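Local coordinates for putative NADH Oxidase (Clostridium acetobutylicum, PDB 3E10), which binds flavin mononucleotide as a member of the nitroreductase family and probably acts as an FMN-dependent oxidoreductase, possibly an NADH oxidase, at the interface of chains A and B. Coordinates in Å, arbitrary orientation; residue numbers count along the deposited sequence, not the author numbering. Chains: chain A/B, Putative NADH Oxidase.

Contact 1: the interface of chains A and B. Residues chain A 8, 98, 101, 113, 157; chain B 33-35.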
# COMPACT_ATOMS: atom_id res chain seq x y z
N ARG A 8 3.56 -8.82 -10.21
CA ARG A 8 4.36 -7.64 -9.88
C ARG A 8 5.64 -8.02 -9.16
O ARG A 8 5.60 -8.69 -8.10
CB ARG A 8 3.54 -6.70 -8.99
CG ARG A 8 4.31 -5.46 -8.52
CD ARG A 8 4.02 -5.09 -7.06
NE ARG A 8 4.30 -6.18 -6.12
CZ ARG A 8 5.52 -6.52 -5.69
NH1 ARG A 8 6.60 -5.88 -6.13
NH2 ARG A 8 5.64 -7.53 -4.81
N GLU A 98 1.96 1.25 -3.84
CA GLU A 98 1.57 -0.09 -4.29
C GLU A 98 0.70 -0.01 -5.54
O GLU A 98 0.86 -0.84 -6.46
CB GLU A 98 0.92 -0.90 -3.16
CG GLU A 98 0.48 -2.31 -3.54
CD GLU A 98 1.60 -3.25 -3.91
OE1 GLU A 98 2.78 -2.83 -3.92
OE2 GLU A 98 1.31 -4.46 -4.23
N LEU A 101 3.01 0.52 -8.48
CA LEU A 101 3.71 -0.72 -8.82
C LEU A 101 2.84 -1.69 -9.59
O LEU A 101 3.29 -2.35 -10.55
CB LEU A 101 4.25 -1.41 -7.56
CG LEU A 101 5.30 -0.63 -6.77
CD1 LEU A 101 5.75 -1.45 -5.57
CD2 LEU A 101 6.50 -0.19 -7.60
N TRP A 113 10.15 0.07 -5.73
CA TRP A 113 9.99 1.03 -4.64
C TRP A 113 11.33 1.19 -3.94
O TRP A 113 11.91 0.21 -3.44
CB TRP A 113 8.97 0.43 -3.68
CG TRP A 113 8.57 1.17 -2.44
CD1 TRP A 113 9.27 2.09 -1.70
CD2 TRP A 113 7.34 0.95 -1.76
NE1 TRP A 113 8.52 2.45 -0.58
CE2 TRP A 113 7.33 1.79 -0.62
CE3 TRP A 113 6.23 0.15 -2.03
CZ2 TRP A 113 6.26 1.80 0.26
CZ3 TRP A 113 5.19 0.18 -1.15
CH2 TRP A 113 5.21 0.99 -0.01
N ARG A 157 4.63 -16.46 -2.66
CA ARG A 157 5.09 -16.07 -1.35
C ARG A 157 4.10 -16.56 -0.26
O ARG A 157 4.28 -16.29 0.94
CB ARG A 157 5.17 -14.55 -1.27
CG ARG A 157 6.22 -13.89 -2.21
CD ARG A 157 7.51 -13.67 -1.45
NE ARG A 157 8.60 -13.26 -2.33
CZ ARG A 157 8.73 -12.05 -2.86
NH1 ARG A 157 7.82 -11.10 -2.63
NH2 ARG A 157 9.74 -11.81 -3.66
N GLN B 33 1.64 -11.39 -1.42
CA GLN B 33 2.41 -10.99 -2.59
C GLN B 33 2.89 -9.55 -2.55
O GLN B 33 3.55 -9.10 -3.48
CB GLN B 33 1.58 -11.20 -3.86
CG GLN B 33 1.28 -12.63 -4.19
CD GLN B 33 2.50 -13.51 -4.33
OE1 GLN B 33 2.64 -14.51 -3.61
NE2 GLN B 33 3.40 -13.13 -5.24
N ALA B 34 2.62 -8.82 -1.48
CA ALA B 34 3.06 -7.44 -1.38
C ALA B 34 4.57 -7.32 -1.33
O ALA B 34 5.28 -8.22 -0.85
CB ALA B 34 2.43 -6.77 -0.17
N PRO B 35 5.07 -6.19 -1.82
CA PRO B 35 6.47 -5.90 -1.62
C PRO B 35 6.71 -5.64 -0.13
O PRO B 35 5.78 -5.32 0.62
CB PRO B 35 6.70 -4.64 -2.45
CG PRO B 35 5.39 -3.94 -2.38
CD PRO B 35 4.37 -5.07 -2.49
O HOH W 1 1.92 -7.78 -5.29
O HOH W 2 5.73 -10.83 -0.76
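The backbone of B:Gln33, B:Ala34 and B:Pro35 leaves the end of its helix as a loop, turning from near-helical torsions at B:Gln33 (psi 2°) to extended ones at the next two residues, and presents carbonyls and a proline ring to chain A. The guanidinium of A:Arg8 meets this loop in two ways. Its NH2 gives a nearly straight hydrogen bond to B:Gln33 O at 2.9 Å, lying in the guanidinium plane and in the carbonyl plane alike. B:Pro35 CD lies over one face of this guanidinium, set toward the rim and 3.7 Å from A:Arg8 CZ. Water 1, also at the guanidinium edge, joins A:Arg8 NE to B:Gln33 O, so that carbonyl is held both directly and through water. A:Glu98 turns its carboxylate onto the proline from another side, CD to B:Pro35 CD at 3.6 Å, and its OE2 forms a long salt bridge within chain A to A:Arg8 NE, 3.9 Å away. A:Leu101 CD1 adds an apolar contact to B:Pro35 CG at 4.1 Å. At the start of the loop, the side chain of B:Gln33, bent at chi2 (-57°), brings its amide oxygen to the A:Arg157 backbone. A:Arg157 NH1 reaches the loop through water 2, which lies 2.6 Å from B:Ala34 O. A:Arg8 and A:Arg157 belong to the FMN pocket, so this interface patch probably helps to place flavin-binding side chains. A lone pair of B:Gln33 OE1 receives A:Arg157 N at 2.9 Å.

Contact 2: the interface of chains A and B. Residues chain A 32, 34, 39, 41; chain B 157.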
# COMPACT_ATOMS: atom_id res chain seq x y z
N MSE A 32 -3.28 8.09 -7.41
CA MSE A 32 -4.26 9.00 -6.82
C MSE A 32 -5.62 8.36 -6.57
O MSE A 32 -6.47 8.98 -5.94
CB MSE A 32 -4.36 10.30 -7.62
CG MSE A 32 -3.07 11.03 -7.59
SE MSE A 32 -3.19 12.88 -8.23
CE MSE A 32 -1.83 12.74 -9.55
N ALA A 34 -5.61 5.62 -4.72
CA ALA A 34 -5.40 4.93 -3.43
C ALA A 34 -6.34 5.41 -2.34
O ALA A 34 -6.79 6.55 -2.35
CB ALA A 34 -3.96 5.12 -2.97
N ASN A 39 -9.89 10.32 3.73
CA ASN A 39 -9.85 10.79 2.34
C ASN A 39 -8.94 12.02 2.18
O ASN A 39 -9.20 12.89 1.35
CB ASN A 39 -11.26 11.09 1.81
CG ASN A 39 -11.31 11.20 0.28
OD1 ASN A 39 -10.52 10.58 -0.43
ND2 ASN A 39 -12.25 12.01 -0.24
N GLN A 41 -5.90 12.42 1.01
CA GLN A 41 -5.20 12.51 -0.28
C GLN A 41 -3.97 13.44 -0.19
O GLN A 41 -3.95 14.49 -0.85
CB GLN A 41 -6.14 12.99 -1.37
CG GLN A 41 -7.35 12.09 -1.61
CD GLN A 41 -8.40 12.80 -2.43
OE1 GLN A 41 -9.53 13.03 -1.94
NE2 GLN A 41 -8.05 13.23 -3.61
N ARG B 157 -10.35 10.61 -8.69
CA ARG B 157 -9.63 11.46 -7.74
C ARG B 157 -8.41 12.13 -8.36
O ARG B 157 -7.62 12.80 -7.67
CB ARG B 157 -9.20 10.62 -6.54
CG ARG B 157 -10.35 9.99 -5.77
CD ARG B 157 -10.57 10.67 -4.46
NE ARG B 157 -11.77 10.17 -3.81
CZ ARG B 157 -11.84 9.01 -3.16
NH1 ARG B 157 -10.78 8.22 -3.07
NH2 ARG B 157 -12.96 8.61 -2.61
O HOH W 3 -7.98 8.55 -3.74
O HOH W 4 -5.90 12.95 -5.38
O HOH W 5 -9.28 14.40 -5.69
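Over the centre of one face of the B:Arg157 guanidinium sits the side-chain oxygen of A:Asn39, with OD1 3.4 Å from B:Arg157 CZ, while water 3 lies at the edge, in the guanidinium plane. The amide of A:Asn39 approaches from the opposite direction with its plane turned 57° from the guanidinium, so the oxygen is directed at the face and the two planes do not stack. Such a position would bring the partial negative charge of the amide oxygen close to the delocalised positive charge of the arginine. The A:Gln41 amide lies across the aliphatic part of the same side chain: its CD is 3.7 Å from B:Arg157 CD, and the two side chains cross at about a right angle. A:Gln41 is extended beyond CG (chi2 165°), which carries the amide to the arginine methylenes and its NE2 toward two waters. Waters 4 and 5 each join this nitrogen to B:Arg157 O, with A:Gln41 NE2 2.8 Å from water 4 and 2.7 Å from water 5, giving a doubled bridge from the glutamine side chain to the arginine backbone. B:Arg157 passes the backbone carbonyl of A:Met32, a selenomethionine at the end of helix 21-32, with its CB, then bends at chi2 (-107°) and runs extended through chi3 toward A:Asn39. Water 3 collects the polar atoms here: it receives or gives bonds to A:Met32 O and A:Ala34 O, both at 2.7 Å, and to B:Arg157 NH1 at 2.9 Å. The end of the helix and the loop after it thus share one water with the arginine. B:Arg157 belongs to the FMN pocket, and its hold by chain A probably helps to set a flavin-binding arginine in place from across the dimer interface.

Contact 1 and contact 2 have C-alpha centres about 19 Å apart and are related through the two-fold symmetry of the interface. Both pair an arginine, A:Arg157 in contact 1 and B:Arg157 in contact 2, with the loop following helix 21-32 of the other chain, so equivalent surfaces take part in both. Contact 1 continues along that loop to B:Pro35, which meets A:Arg8 and helix 89-106, whereas contact 2 extends toward A:Asn39 and A:Gln41. Several of these residues also line the FMN pocket, which suggests that both chains build each flavin site, as in dimeric nitroreductases, and that pairing may support cofactor binding.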